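Local coordinates for Glyoxalase/Bleomycin resistance protein/dioxygenase domain (Frankia sp., PDB 2RK0) that is of unestablished function but belongs to the glyoxalase/bleomycin resistance/dioxygenase superfamily, whose paired beta-alpha-beta-beta-beta modules often build metal-dependent enzymes, at residues A[40-45]-A[52-57]; A[34-39]-A[57-62]; A[11-16]-A[116-121]; A[25-30]-A[87-92]. One frame throughout, in Å; residues are numbered along the deposited sequence.

Contact 1. Residues A[40-45]-A[52-57]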
loop_
_atom_site.group_PDB
_atom_site.type_symbol
_atom_site.label_atom_id
_atom_site.label_comp_id
_atom_site.label_asym_id
_atom_site.label_seq_id
_atom_site.Cartn_x
_atom_site.Cartn_y
_atom_site.Cartn_z
ATOM N N THR A 40 17.222 -1.377 -10.551
ATOM C CA THR A 40 15.859 -1.790 -10.866
ATOM C C THR A 40 15.348 -1.307 -12.217
ATOM O O THR A 40 15.932 -0.422 -12.843
ATOM C CB THR A 40 14.857 -1.255 -9.819
ATOM O OG1 THR A 40 14.945 0.179 -9.771
ATOM C CG2 THR A 40 15.143 -1.835 -8.435
ATOM N N SER A 41 14.248 -1.919 -12.644
ATOM C CA SER A 41 13.540 -1.559 -13.867
ATOM C C SER A 41 12.173 -1.189 -13.300
ATOM O O SER A 41 11.690 -1.849 -12.381
ATOM C CB SER A 41 13.384 -2.759 -14.807
ATOM O OG SER A 41 14.637 -3.220 -15.277
ATOM N N PHE A 42 11.552 -0.140 -13.820
ATOM C CA PHE A 42 10.258 0.259 -13.295
ATOM C C PHE A 42 9.286 0.660 -14.391
ATOM O O PHE A 42 9.678 0.944 -15.528
ATOM C CB PHE A 42 10.438 1.424 -12.321
ATOM C CG PHE A 42 10.748 2.725 -12.999
ATOM C CD1 PHE A 42 9.731 3.483 -13.574
ATOM C CD2 PHE A 42 12.061 3.174 -13.104
ATOM C CE1 PHE A 42 10.014 4.670 -14.247
ATOM C CE2 PHE A 42 12.359 4.362 -13.777
ATOM C CZ PHE A 42 11.332 5.111 -14.350
ATOM N N ALA A 43 8.012 0.670 -14.027
ATOM C CA ALA A 43 6.941 1.065 -14.923
ATOM C C ALA A 43 5.928 1.774 -14.044
ATOM O O ALA A 43 5.376 1.187 -13.110
ATOM C CB ALA A 43 6.309 -0.155 -15.588
ATOM N N HIS A 44 5.716 3.053 -14.322
ATOM C CA HIS A 44 4.773 3.852 -13.564
ATOM C C HIS A 44 3.465 3.958 -14.334
ATOM O O HIS A 44 3.453 4.350 -15.498
ATOM C CB HIS A 44 5.334 5.256 -13.337
ATOM C CG HIS A 44 4.344 6.213 -12.752
ATOM N ND1 HIS A 44 4.483 7.580 -12.853
ATOM C CD2 HIS A 44 3.199 6.002 -12.060
ATOM C CE1 HIS A 44 3.465 8.170 -12.250
ATOM N NE2 HIS A 44 2.672 7.236 -11.762
ATOM N N GLY A 45 2.366 3.610 -13.675
ATOM C CA GLY A 45 1.069 3.691 -14.315
ATOM C C GLY A 45 0.030 4.229 -13.351
ATOM O O GLY A 45 0.307 4.412 -12.164
ATOM N N SER A 52 -1.805 6.113 -8.368
ATOM C CA SER A 52 -0.574 5.803 -9.080
ATOM C C SER A 52 0.075 4.567 -8.484
ATOM O O SER A 52 0.243 4.466 -7.269
ATOM C CB SER A 52 0.428 6.963 -8.996
ATOM O OG SER A 52 0.266 7.883 -10.060
ATOM N N ILE A 53 0.436 3.630 -9.350
ATOM C CA ILE A 53 1.102 2.416 -8.919
ATOM C C ILE A 53 2.352 2.214 -9.755
ATOM O O ILE A 53 2.298 2.184 -10.989
ATOM C CB ILE A 53 0.212 1.172 -9.078
ATOM C CG1 ILE A 53 -0.975 1.262 -8.126
ATOM C CG2 ILE A 53 1.025 -0.090 -8.780
ATOM C CD1 ILE A 53 -1.896 0.089 -8.210
ATOM N N VAL A 54 3.482 2.086 -9.073
ATOM C CA VAL A 54 4.743 1.873 -9.755
ATOM C C VAL A 54 5.150 0.423 -9.532
ATOM O O VAL A 54 5.173 -0.052 -8.399
ATOM C CB VAL A 54 5.851 2.798 -9.203
ATOM C CG1 VAL A 54 7.130 2.609 -10.011
ATOM C CG2 VAL A 54 5.387 4.265 -9.252
ATOM N N LEU A 55 5.432 -0.281 -10.625
ATOM C CA LEU A 55 5.861 -1.674 -10.564
ATOM C C LEU A 55 7.377 -1.630 -10.659
ATOM O O LEU A 55 7.932 -0.938 -11.512
ATOM C CB LEU A 55 5.263 -2.467 -11.731
ATOM C CG LEU A 55 3.731 -2.407 -11.805
ATOM C CD1 LEU A 55 3.205 -3.203 -12.992
ATOM C CD2 LEU A 55 3.152 -2.953 -10.517
ATOM N N ARG A 56 8.057 -2.361 -9.784
ATOM C CA ARG A 56 9.510 -2.325 -9.788
ATOM C C ARG A 56 10.177 -3.700 -9.695
ATOM O O ARG A 56 9.912 -4.477 -8.776
ATOM C CB ARG A 56 9.971 -1.425 -8.639
ATOM C CG ARG A 56 11.430 -1.027 -8.675
ATOM C CD ARG A 56 11.696 0.090 -7.672
ATOM N NE ARG A 56 11.053 1.341 -8.066
ATOM C CZ ARG A 56 11.592 2.229 -8.898
ATOM N NH1 ARG A 56 12.792 2.014 -9.423
ATOM N NH2 ARG A 56 10.932 3.331 -9.214
ATOM N N GLU A 57 11.041 -3.991 -10.660
ATOM C CA GLU A 57 11.761 -5.256 -10.676
ATOM C C GLU A 57 13.203 -4.992 -10.266
ATOM O O GLU A 57 13.886 -4.184 -10.889
ATOM C CB GLU A 57 11.747 -5.879 -12.068
ATOM C CG GLU A 57 12.233 -7.321 -12.081
ATOM C CD GLU A 57 12.418 -7.870 -13.485
ATOM O OE1 GLU A 57 11.613 -7.522 -14.375
ATOM O OE2 GLU A 57 13.361 -8.662 -13.691
HETATM O O HOH W 1 12.734 -5.411 -16.430
#
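Arg56 reaches from strand 52-57 over to Thr40 and Phe42 on strand 40-45. Its CB lies 4.1 Å from Ser41 O, and CG packs at 3.6 Å against Thr40 CB. CD passes beside Thr40 OG1 and CG2, and a bend at chi3 (-68°) places NE. At the tip, CZ and NH2 are covered on one face by Phe42 CB, which sits 3.7 Å from NH2; the Phe42 and Arg56 side chains lie side by side, pointing the same way, with ring and guanidinium planes 31° apart. Arg56 NH1 donates in the guanidinium plane to Thr40 OG1 (2.9 Å). The two strands form an antiparallel beta hairpin within a mixed sheet of the glyoxalase-type fold, bonded through the pairs Ser41-Glu57, Ala43-Leu55 and Gly45-Ile53. On the face of Phe42 and Arg56, further along, Val54 CG2 rests 4.0 Å from His44 CD2. The His44 ring meets Ser52 OG at its edge, NE2 to OG 3.0 Å in a nearly straight hydrogen bond (172°). Ala43 and Leu55 point from the other face onto Leu16 of helix 16-27. There a water donates to Glu57 OE1 and bonds weakly to Ser41 OG, while Glu57 OE1 also accepts from Leu16 N.

Contact 2. Residues A[34-39]-A[57-62]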
loop_
_atom_site.group_PDB
_atom_site.type_symbol
_atom_site.label_atom_id
_atom_site.label_comp_id
_atom_site.label_asym_id
_atom_site.label_seq_id
_atom_site.Cartn_x
_atom_site.Cartn_y
_atom_site.Cartn_z
ATOM N N ARG A 34 8.062 3.784 -18.462
ATOM C CA ARG A 34 8.847 2.750 -17.821
ATOM C C ARG A 34 10.304 3.121 -18.001
ATOM O O ARG A 34 10.695 3.684 -19.027
ATOM C CB ARG A 34 8.558 1.369 -18.413
ATOM C CG ARG A 34 8.966 1.173 -19.854
ATOM C CD ARG A 34 8.962 -0.310 -20.162
ATOM N NE ARG A 34 7.660 -0.913 -19.888
ATOM C CZ ARG A 34 7.451 -2.222 -19.780
ATOM N NH1 ARG A 34 8.463 -3.072 -19.916
ATOM N NH2 ARG A 34 6.228 -2.681 -19.551
ATOM N N GLY A 35 11.110 2.824 -16.995
ATOM C CA GLY A 35 12.503 3.174 -17.095
ATOM C C GLY A 35 13.443 2.246 -16.371
ATOM O O GLY A 35 13.102 1.119 -16.001
ATOM N N ARG A 36 14.647 2.752 -16.161
ATOM C CA ARG A 36 15.693 2.006 -15.503
ATOM C C ARG A 36 16.209 2.811 -14.322
ATOM O O ARG A 36 16.391 4.026 -14.412
ATOM C CB ARG A 36 16.812 1.742 -16.511
ATOM C CG ARG A 36 18.009 1.017 -15.962
ATOM C CD ARG A 36 17.663 -0.391 -15.533
ATOM N NE ARG A 36 18.798 -0.993 -14.850
ATOM C CZ ARG A 36 18.775 -2.171 -14.242
ATOM N NH1 ARG A 36 17.663 -2.895 -14.224
ATOM N NH2 ARG A 36 19.869 -2.624 -13.652
ATOM N N GLY A 37 16.410 2.131 -13.201
ATOM C CA GLY A 37 16.931 2.788 -12.021
ATOM C C GLY A 37 18.331 2.250 -11.829
ATOM O O GLY A 37 18.882 1.628 -12.739
ATOM N N ASP A 38 18.914 2.477 -10.660
ATOM C CA ASP A 38 20.256 1.982 -10.382
ATOM C C ASP A 38 20.303 0.453 -10.472
ATOM O O ASP A 38 21.051 -0.110 -11.272
ATOM C CB ASP A 38 20.700 2.438 -8.987
ATOM C CG ASP A 38 21.998 1.783 -8.540
ATOM O OD1 ASP A 38 22.972 1.785 -9.322
ATOM O OD2 ASP A 38 22.038 1.271 -7.399
ATOM N N THR A 39 19.496 -0.214 -9.653
ATOM C CA THR A 39 19.456 -1.672 -9.637
ATOM C C THR A 39 18.062 -2.211 -9.950
ATOM O O THR A 39 17.759 -3.370 -9.652
ATOM C CB THR A 39 19.857 -2.208 -8.269
ATOM O OG1 THR A 39 18.966 -1.673 -7.282
ATOM C CG2 THR A 39 21.285 -1.811 -7.936
ATOM N N GLU A 57 11.041 -3.991 -10.660
ATOM C CA GLU A 57 11.761 -5.256 -10.676
ATOM C C GLU A 57 13.203 -4.992 -10.266
ATOM O O GLU A 57 13.886 -4.184 -10.889
ATOM C CB GLU A 57 11.747 -5.879 -12.068
ATOM C CG GLU A 57 12.233 -7.321 -12.081
ATOM C CD GLU A 57 12.418 -7.870 -13.485
ATOM O OE1 GLU A 57 11.613 -7.522 -14.375
ATOM O OE2 GLU A 57 13.361 -8.662 -13.691
ATOM N N HIS A 58 13.653 -5.675 -9.215
ATOM C CA HIS A 58 15.012 -5.538 -8.703
ATOM C C HIS A 58 15.938 -6.556 -9.376
ATOM O O HIS A 58 15.630 -7.747 -9.417
ATOM C CB HIS A 58 15.007 -5.753 -7.184
ATOM C CG HIS A 58 14.266 -4.692 -6.427
ATOM N ND1 HIS A 58 14.906 -3.658 -5.777
ATOM C CD2 HIS A 58 12.940 -4.484 -6.252
ATOM C CE1 HIS A 58 14.005 -2.859 -5.234
ATOM N NE2 HIS A 58 12.806 -3.338 -5.507
ATOM N N ASP A 59 17.067 -6.095 -9.911
ATOM C CA ASP A 59 17.991 -7.012 -10.579
ATOM C C ASP A 59 18.354 -8.170 -9.663
ATOM O O ASP A 59 18.525 -9.296 -10.118
ATOM C CB ASP A 59 19.280 -6.305 -10.987
ATOM C CG ASP A 59 19.039 -5.081 -11.838
ATOM O OD1 ASP A 59 18.041 -5.049 -12.589
ATOM O OD2 ASP A 59 19.874 -4.157 -11.757
ATOM N N GLY A 60 18.476 -7.883 -8.371
ATOM C CA GLY A 60 18.826 -8.914 -7.414
ATOM C C GLY A 60 17.638 -9.465 -6.650
ATOM O O GLY A 60 17.792 -9.982 -5.537
ATOM N N GLY A 61 16.448 -9.355 -7.231
ATOM C CA GLY A 61 15.269 -9.875 -6.567
ATOM C C GLY A 61 14.827 -11.176 -7.210
ATOM O O GLY A 61 15.604 -11.828 -7.907
ATOM N N GLY A 62 13.578 -11.560 -6.968
ATOM C CA GLY A 62 13.055 -12.776 -7.561
ATOM C C GLY A 62 13.424 -14.082 -6.880
ATOM O O GLY A 62 13.107 -15.151 -7.405
HETATM O O HOH W 2 17.657 -3.425 -5.891
#
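The guanidinium of Arg36 has Asp59 CG in its plane at the edge, and the His58 ring has a water in its plane at the ND1 edge. Arg36 and Asp59 meet tip to tip, guanidinium and carboxylate planes only 16° apart. This is a two-pronged salt bridge, joining the end of strand 30-36 to the type I beta turn His58-Gly61 that follows strand 52-58. NH1 of Arg36 donates to OD1 of Asp59 at 2.7 Å, lying on the syn lone pair of that oxygen, with the acceptor in the guanidinium plane. The second prong, Arg36 NH2 to Asp59 OD2, is modelled at 2.4 Å, a very short value that makes its exact length doubtful. Arg36 turns at chi2 (65°), which sets CD, and its chain is extended from there to the guanidinium. Arg36 NH1 also donates to Ser41 OG, so the group is tied to strand 40-46 as well.

In the loop after strand 30-36 the backbone supplies another link: Asp59 N donates to Thr39 O at 2.8 Å in an almost straight bond (176°). That carbonyl oxygen also lies 3.1 Å from Asp59 OD2. Two acceptors so close would repel each other, and the nearby Arg36 charge probably eases this. Gly61 N closes the turn onto His58 O. His58 NE2 bonds to Asp74 of the second subunit, which places this surface contact beside the dimer interface. The water at the other ring nitrogen, 2.8 Å from His58 ND1, reaches on to Thr39 OG1 at 2.6 Å.

Contact 3. Residues A[11-16]-A[116-121]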
loop_
_atom_site.group_PDB
_atom_site.type_symbol
_atom_site.label_atom_id
_atom_site.label_comp_id
_atom_site.label_asym_id
_atom_site.label_seq_id
_atom_site.Cartn_x
_atom_site.Cartn_y
_atom_site.Cartn_z
ATOM N N LEU A 11 5.353 -1.196 -5.905
ATOM C CA LEU A 11 5.383 -2.622 -5.614
ATOM C C LEU A 11 6.591 -3.304 -6.232
ATOM O O LEU A 11 6.997 -2.982 -7.347
ATOM C CB LEU A 11 4.121 -3.303 -6.154
ATOM C CG LEU A 11 2.768 -2.775 -5.669
ATOM C CD1 LEU A 11 1.660 -3.627 -6.276
ATOM C CD2 LEU A 11 2.694 -2.816 -4.140
ATOM N N THR A 12 7.168 -4.242 -5.494
ATOM C CA THR A 12 8.299 -5.005 -5.986
ATOM C C THR A 12 7.735 -6.255 -6.653
ATOM O O THR A 12 6.944 -6.988 -6.047
ATOM C CB THR A 12 9.237 -5.415 -4.840
ATOM O OG1 THR A 12 9.963 -4.263 -4.385
ATOM C CG2 THR A 12 10.214 -6.497 -5.311
ATOM N N VAL A 13 8.127 -6.478 -7.901
ATOM C CA VAL A 13 7.653 -7.630 -8.665
ATOM C C VAL A 13 8.816 -8.401 -9.281
ATOM O O VAL A 13 9.850 -7.823 -9.602
ATOM C CB VAL A 13 6.688 -7.184 -9.791
ATOM C CG1 VAL A 13 5.461 -6.526 -9.170
ATOM C CG2 VAL A 13 7.390 -6.223 -10.744
ATOM N N ARG A 14 8.637 -9.706 -9.443
ATOM C CA ARG A 14 9.688 -10.553 -10.000
ATOM C C ARG A 14 9.944 -10.281 -11.482
ATOM O O ARG A 14 11.090 -10.206 -11.920
ATOM C CB ARG A 14 9.330 -12.030 -9.800
ATOM C CG ARG A 14 10.400 -13.001 -10.279
ATOM C CD ARG A 14 10.134 -14.401 -9.737
ATOM N NE ARG A 14 11.281 -15.290 -9.911
ATOM C CZ ARG A 14 11.617 -15.871 -11.059
ATOM N NH1 ARG A 14 10.888 -15.663 -12.153
ATOM N NH2 ARG A 14 12.680 -16.664 -11.109
ATOM N N ASP A 15 8.867 -10.131 -12.243
ATOM C CA ASP A 15 8.976 -9.869 -13.668
ATOM C C ASP A 15 8.136 -8.654 -14.063
ATOM O O ASP A 15 6.904 -8.719 -14.104
ATOM C CB ASP A 15 8.522 -11.098 -14.455
ATOM C CG ASP A 15 8.782 -10.961 -15.941
ATOM O OD1 ASP A 15 8.339 -9.958 -16.533
ATOM O OD2 ASP A 15 9.428 -11.856 -16.517
ATOM N N LEU A 16 8.813 -7.552 -14.362
ATOM C CA LEU A 16 8.150 -6.308 -14.732
ATOM C C LEU A 16 7.109 -6.436 -15.845
ATOM O O LEU A 16 5.963 -6.004 -15.685
ATOM C CB LEU A 16 9.189 -5.258 -15.129
ATOM C CG LEU A 16 8.608 -3.883 -15.483
ATOM C CD1 LEU A 16 7.790 -3.353 -14.317
ATOM C CD2 LEU A 16 9.736 -2.923 -15.831
ATOM N N ASP A 116 -2.040 -10.811 -7.148
ATOM C CA ASP A 116 -1.527 -10.465 -8.459
ATOM C C ASP A 116 -0.563 -11.557 -8.894
ATOM O O ASP A 116 -0.446 -12.584 -8.219
ATOM C CB ASP A 116 -0.856 -9.086 -8.451
ATOM C CG ASP A 116 0.472 -9.060 -7.707
ATOM O OD1 ASP A 116 0.926 -10.096 -7.164
ATOM O OD2 ASP A 116 1.064 -7.965 -7.680
ATOM N N ALA A 117 0.117 -11.343 -10.013
ATOM C CA ALA A 117 1.052 -12.331 -10.547
ATOM C C ALA A 117 2.139 -12.772 -9.561
ATOM O O ALA A 117 2.677 -13.869 -9.682
ATOM C CB ALA A 117 1.684 -11.798 -11.822
ATOM N N ASP A 118 2.458 -11.920 -8.589
ATOM C CA ASP A 118 3.466 -12.254 -7.582
ATOM C C ASP A 118 2.833 -12.691 -6.262
ATOM O O ASP A 118 3.498 -12.771 -5.230
ATOM C CB ASP A 118 4.381 -11.053 -7.353
ATOM C CG ASP A 118 5.383 -10.878 -8.468
ATOM O OD1 ASP A 118 6.458 -11.499 -8.389
ATOM O OD2 ASP A 118 5.089 -10.141 -9.432
ATOM N N ASN A 119 1.536 -12.971 -6.303
ATOM C CA ASN A 119 0.808 -13.402 -5.119
ATOM C C ASN A 119 0.654 -12.301 -4.078
ATOM O O ASN A 119 0.339 -12.571 -2.921
ATOM C CB ASN A 119 1.498 -14.599 -4.470
ATOM C CG ASN A 119 0.516 -15.630 -3.995
ATOM O OD1 ASN A 119 0.623 -16.150 -2.879
ATOM N ND2 ASN A 119 -0.456 -15.942 -4.843
ATOM N N ILE A 120 0.890 -11.060 -4.475
ATOM C CA ILE A 120 0.736 -9.956 -3.537
ATOM C C ILE A 120 -0.753 -9.860 -3.199
ATOM O O ILE A 120 -1.605 -9.920 -4.093
ATOM C CB ILE A 120 1.240 -8.647 -4.159
ATOM C CG1 ILE A 120 2.741 -8.785 -4.452
ATOM C CG2 ILE A 120 0.919 -7.464 -3.237
ATOM C CD1 ILE A 120 3.369 -7.579 -5.138
ATOM N N ALA A 121 -1.063 -9.731 -1.912
ATOM C CA ALA A 121 -2.445 -9.668 -1.462
ATOM C C ALA A 121 -3.139 -8.331 -1.702
ATOM O O ALA A 121 -2.728 -7.300 -1.167
ATOM C CB ALA A 121 -2.529 -10.036 0.017
HETATM O O HOH W 3 6.094 -10.464 -11.867
#
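Asp118 reaches Val13 and Arg14 because its chi1 of -76° sets CG anti to its own carbonyl carbon, and chi2 of -87° turns the carboxylate so that each oxygen faces a different part of residues 11-16. OD1 accepts from Arg14 N at 3.0 Å, the N-H coming from above the carboxylate plane, and the same oxygen lies 3.2 Å from Arg14 CB. OD2 sits 3.4 Å from Val13 CB, the two side chains crossing at about a right angle. OD2 also takes a hydrogen from a water at 2.7 Å, and that water accepts from Asp15 N. One carboxylate thus serves two successive backbone N-H groups, one directly and one through water, in the short link between strand 6-12 and helix 16-27, whose N-cap is Asp15.

The loop that presents Asp118 is held by Asp116. Its OD1 accepts from Asp118 N, forming an Asx turn, and from Ile120 N at 2.9 Å, the two donors approaching from opposite faces of the carboxylate plane. Asn119 N bonds to Asp116 O within a type I beta turn. Beyond the turn, Ile120 CD1 lies 3.7 Å from Thr12 O and just touches Leu11 CD1, a substantial apolar part beside the polar one.

In the fold this loop joins strands 109-115 and 121-127 of one sheet and leans on the end of strand 6-12 in the other. Helix 16-27 covers it, with Tyr23 bonded to Asp116 OD2, and Thr12 pairs with a strand of the second subunit.

Contact 4. Residues A[25-30]-A[87-92]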
loop_
_atom_site.group_PDB
_atom_site.type_symbol
_atom_site.label_atom_id
_atom_site.label_comp_id
_atom_site.label_asym_id
_atom_site.label_seq_id
_atom_site.Cartn_x
_atom_site.Cartn_y
_atom_site.Cartn_z
ATOM N N GLU A 25 -4.541 -5.568 -17.629
ATOM C CA GLU A 25 -5.682 -6.434 -17.892
ATOM C C GLU A 25 -6.718 -6.522 -16.769
ATOM O O GLU A 25 -7.925 -6.493 -17.024
ATOM C CB GLU A 25 -5.172 -7.838 -18.218
ATOM C CG GLU A 25 -6.247 -8.817 -18.642
ATOM C CD GLU A 25 -5.657 -10.138 -19.114
ATOM O OE1 GLU A 25 -4.768 -10.099 -19.991
ATOM O OE2 GLU A 25 -6.085 -11.203 -18.613
ATOM N N ILE A 26 -6.245 -6.633 -15.530
ATOM C CA ILE A 26 -7.135 -6.758 -14.379
ATOM C C ILE A 26 -7.693 -5.454 -13.813
ATOM O O ILE A 26 -8.889 -5.344 -13.581
ATOM C CB ILE A 26 -6.434 -7.494 -13.213
ATOM C CG1 ILE A 26 -5.907 -8.854 -13.689
ATOM C CG2 ILE A 26 -7.396 -7.632 -12.030
ATOM C CD1 ILE A 26 -6.982 -9.781 -14.242
ATOM N N LEU A 27 -6.829 -4.473 -13.584
ATOM C CA LEU A 27 -7.274 -3.219 -12.986
ATOM C C LEU A 27 -7.282 -2.018 -13.919
ATOM O O LEU A 27 -7.459 -0.888 -13.468
ATOM C CB LEU A 27 -6.405 -2.903 -11.763
ATOM C CG LEU A 27 -6.297 -4.006 -10.709
ATOM C CD1 LEU A 27 -5.238 -3.630 -9.679
ATOM C CD2 LEU A 27 -7.647 -4.226 -10.044
ATOM N N ASP A 28 -7.106 -2.256 -15.214
ATOM C CA ASP A 28 -7.086 -1.158 -16.177
ATOM C C ASP A 28 -5.987 -0.177 -15.837
ATOM O O ASP A 28 -6.104 1.022 -16.087
ATOM C CB ASP A 28 -8.423 -0.418 -16.209
ATOM C CG ASP A 28 -9.530 -1.260 -16.794
ATOM O OD1 ASP A 28 -9.289 -1.867 -17.856
ATOM O OD2 ASP A 28 -10.624 -1.304 -16.195
ATOM N N TRP A 29 -4.925 -0.695 -15.235
ATOM C CA TRP A 29 -3.760 0.114 -14.899
ATOM C C TRP A 29 -3.251 0.597 -16.249
ATOM O O TRP A 29 -3.212 -0.176 -17.196
ATOM C CB TRP A 29 -2.702 -0.778 -14.246
ATOM C CG TRP A 29 -1.374 -0.130 -13.953
ATOM C CD1 TRP A 29 -1.064 0.672 -12.888
ATOM C CD2 TRP A 29 -0.150 -0.329 -14.673
ATOM N NE1 TRP A 29 0.277 0.970 -12.893
ATOM C CE2 TRP A 29 0.862 0.369 -13.974
ATOM C CE3 TRP A 29 0.191 -1.035 -15.833
ATOM C CZ2 TRP A 29 2.199 0.377 -14.400
ATOM C CZ3 TRP A 29 1.517 -1.026 -16.255
ATOM C CH2 TRP A 29 2.506 -0.323 -15.536
ATOM N N LYS A 30 -2.875 1.867 -16.345
ATOM C CA LYS A 30 -2.354 2.394 -17.601
ATOM C C LYS A 30 -0.929 2.880 -17.412
ATOM O O LYS A 30 -0.678 3.811 -16.653
ATOM C CB LYS A 30 -3.206 3.553 -18.116
ATOM C CG LYS A 30 -2.627 4.178 -19.384
ATOM C CD LYS A 30 -3.389 5.416 -19.821
ATOM C CE LYS A 30 -2.727 6.056 -21.041
ATOM N NZ LYS A 30 -3.394 7.318 -21.464
ATOM N N ASP A 87 -18.194 -7.369 -9.771
ATOM C CA ASP A 87 -18.618 -8.401 -10.710
ATOM C C ASP A 87 -17.635 -8.455 -11.866
ATOM O O ASP A 87 -17.239 -9.529 -12.300
ATOM C CB ASP A 87 -20.019 -8.105 -11.265
ATOM C CG ASP A 87 -21.100 -8.134 -10.198
ATOM O OD1 ASP A 87 -20.846 -8.664 -9.094
ATOM O OD2 ASP A 87 -22.212 -7.629 -10.475
ATOM N N VAL A 88 -17.240 -7.284 -12.356
ATOM C CA VAL A 88 -16.306 -7.208 -13.469
ATOM C C VAL A 88 -14.932 -7.750 -13.073
ATOM O O VAL A 88 -14.299 -8.485 -13.840
ATOM C CB VAL A 88 -16.172 -5.757 -13.985
ATOM C CG1 VAL A 88 -15.090 -5.678 -15.056
ATOM C CG2 VAL A 88 -17.516 -5.277 -14.554
ATOM N N LEU A 89 -14.470 -7.390 -11.879
ATOM C CA LEU A 89 -13.177 -7.871 -11.396
ATOM C C LEU A 89 -13.170 -9.399 -11.329
ATOM O O LEU A 89 -12.222 -10.043 -11.772
ATOM C CB LEU A 89 -12.875 -7.313 -10.002
ATOM C CG LEU A 89 -12.130 -5.987 -9.899
ATOM C CD1 LEU A 89 -12.111 -5.510 -8.451
ATOM C CD2 LEU A 89 -10.713 -6.166 -10.426
ATOM N N GLU A 90 -14.220 -9.980 -10.759
ATOM C CA GLU A 90 -14.281 -11.436 -10.658
ATOM C C GLU A 90 -14.217 -12.079 -12.040
ATOM O O GLU A 90 -13.556 -13.094 -12.230
ATOM C CB GLU A 90 -15.567 -11.879 -9.958
ATOM C CG GLU A 90 -15.550 -11.744 -8.455
ATOM C CD GLU A 90 -16.738 -12.435 -7.817
ATOM O OE1 GLU A 90 -16.919 -13.648 -8.049
ATOM O OE2 GLU A 90 -17.494 -11.773 -7.082
ATOM N N GLU A 91 -14.913 -11.477 -13.000
ATOM C CA GLU A 91 -14.934 -11.989 -14.365
ATOM C C GLU A 91 -13.534 -11.972 -14.965
ATOM O O GLU A 91 -13.089 -12.952 -15.564
ATOM C CB GLU A 91 -15.882 -11.146 -15.221
ATOM C CG GLU A 91 -17.325 -11.147 -14.727
ATOM C CD GLU A 91 -18.186 -10.070 -15.395
ATOM O OE1 GLU A 91 -18.230 -10.029 -16.642
ATOM O OE2 GLU A 91 -18.818 -9.272 -14.662
ATOM N N ARG A 92 -12.840 -10.853 -14.806
ATOM C CA ARG A 92 -11.484 -10.716 -15.330
ATOM C C ARG A 92 -10.511 -11.663 -14.634
ATOM O O ARG A 92 -9.676 -12.302 -15.282
ATOM C CB ARG A 92 -11.008 -9.275 -15.160
ATOM C CG ARG A 92 -11.722 -8.285 -16.062
ATOM C CD ARG A 92 -11.257 -6.870 -15.786
ATOM N NE ARG A 92 -11.889 -5.900 -16.668
ATOM C CZ ARG A 92 -11.710 -4.587 -16.575
ATOM N NH1 ARG A 92 -10.919 -4.088 -15.632
ATOM N NH2 ARG A 92 -12.310 -3.773 -17.432
HETATM O O HOH W 4 -8.907 -11.167 -17.687
#
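Leu89 and Arg92 of helix 83-96 meet the C-terminal end of helix 16-27, a contact that joins the helices of the two beta-alpha-beta-beta-beta modules of this glyoxalase-type fold. Its tight part is apolar and buried. Leu89 CD2 packs 3.6 Å from Leu27 CD2 and 4.0 Å from Ile26 CG2, with the Ile26 and Leu89 side chains crossing at about a right angle. Ile26 CD1 lies over the helix backbone at Arg92 O. Leu112 of strand 109-115 backs Leu89, and Leu93 and Ala96 continue the packing around Ile26.

The other side is more open and polar. Here Arg92, extended from CG to NE, lays its chain past the last turn of helix 16-27, CD coming 3.6 Å from Glu25 O. Val88 CG1 lies over one face of its guanidinium. At the edge, NH1 donates to Ile26 O at 3.1 Å, approaching from well above the carbonyl plane, so the positive group sits where the helix ends and probably offsets the partial negative charge there. Glu25 OE2 and Arg92 O share a water that donates to both.

Asp28, the first residue to leave helical backbone angles, adopts positive phi (59°) and offers its carboxylate to the same guanidinium. The two planes stand 89° apart, and both end nitrogens bond to one oxygen: NH2 reaches the syn lone pair of Asp28 OD2 at 3.2 Å, while NH1 meets OD2 from above the carboxylate plane at 2.9 Å.

Contacts 1 and 2 build on the same strand, 52-58, and share Glu57, but contact 1 is a regular, partly buried ladder of backbone bonds, whereas contact 2 is a surface join in which a salt bridge does much of the work. Contact 3 is the buried one: strand 6-12, the neighbour of 52-58, bonds to contact 1 through Leu11, and a carboxylate there serves backbone N-H groups rather than a basic side chain. Contact 4 combines a small buried patch of leucine and isoleucine with an arginine at a helix end; it lies about 26 Å from contact 2, centre to centre, yet Trp29 NE1 ties its segment to Ile53 O of contact 1.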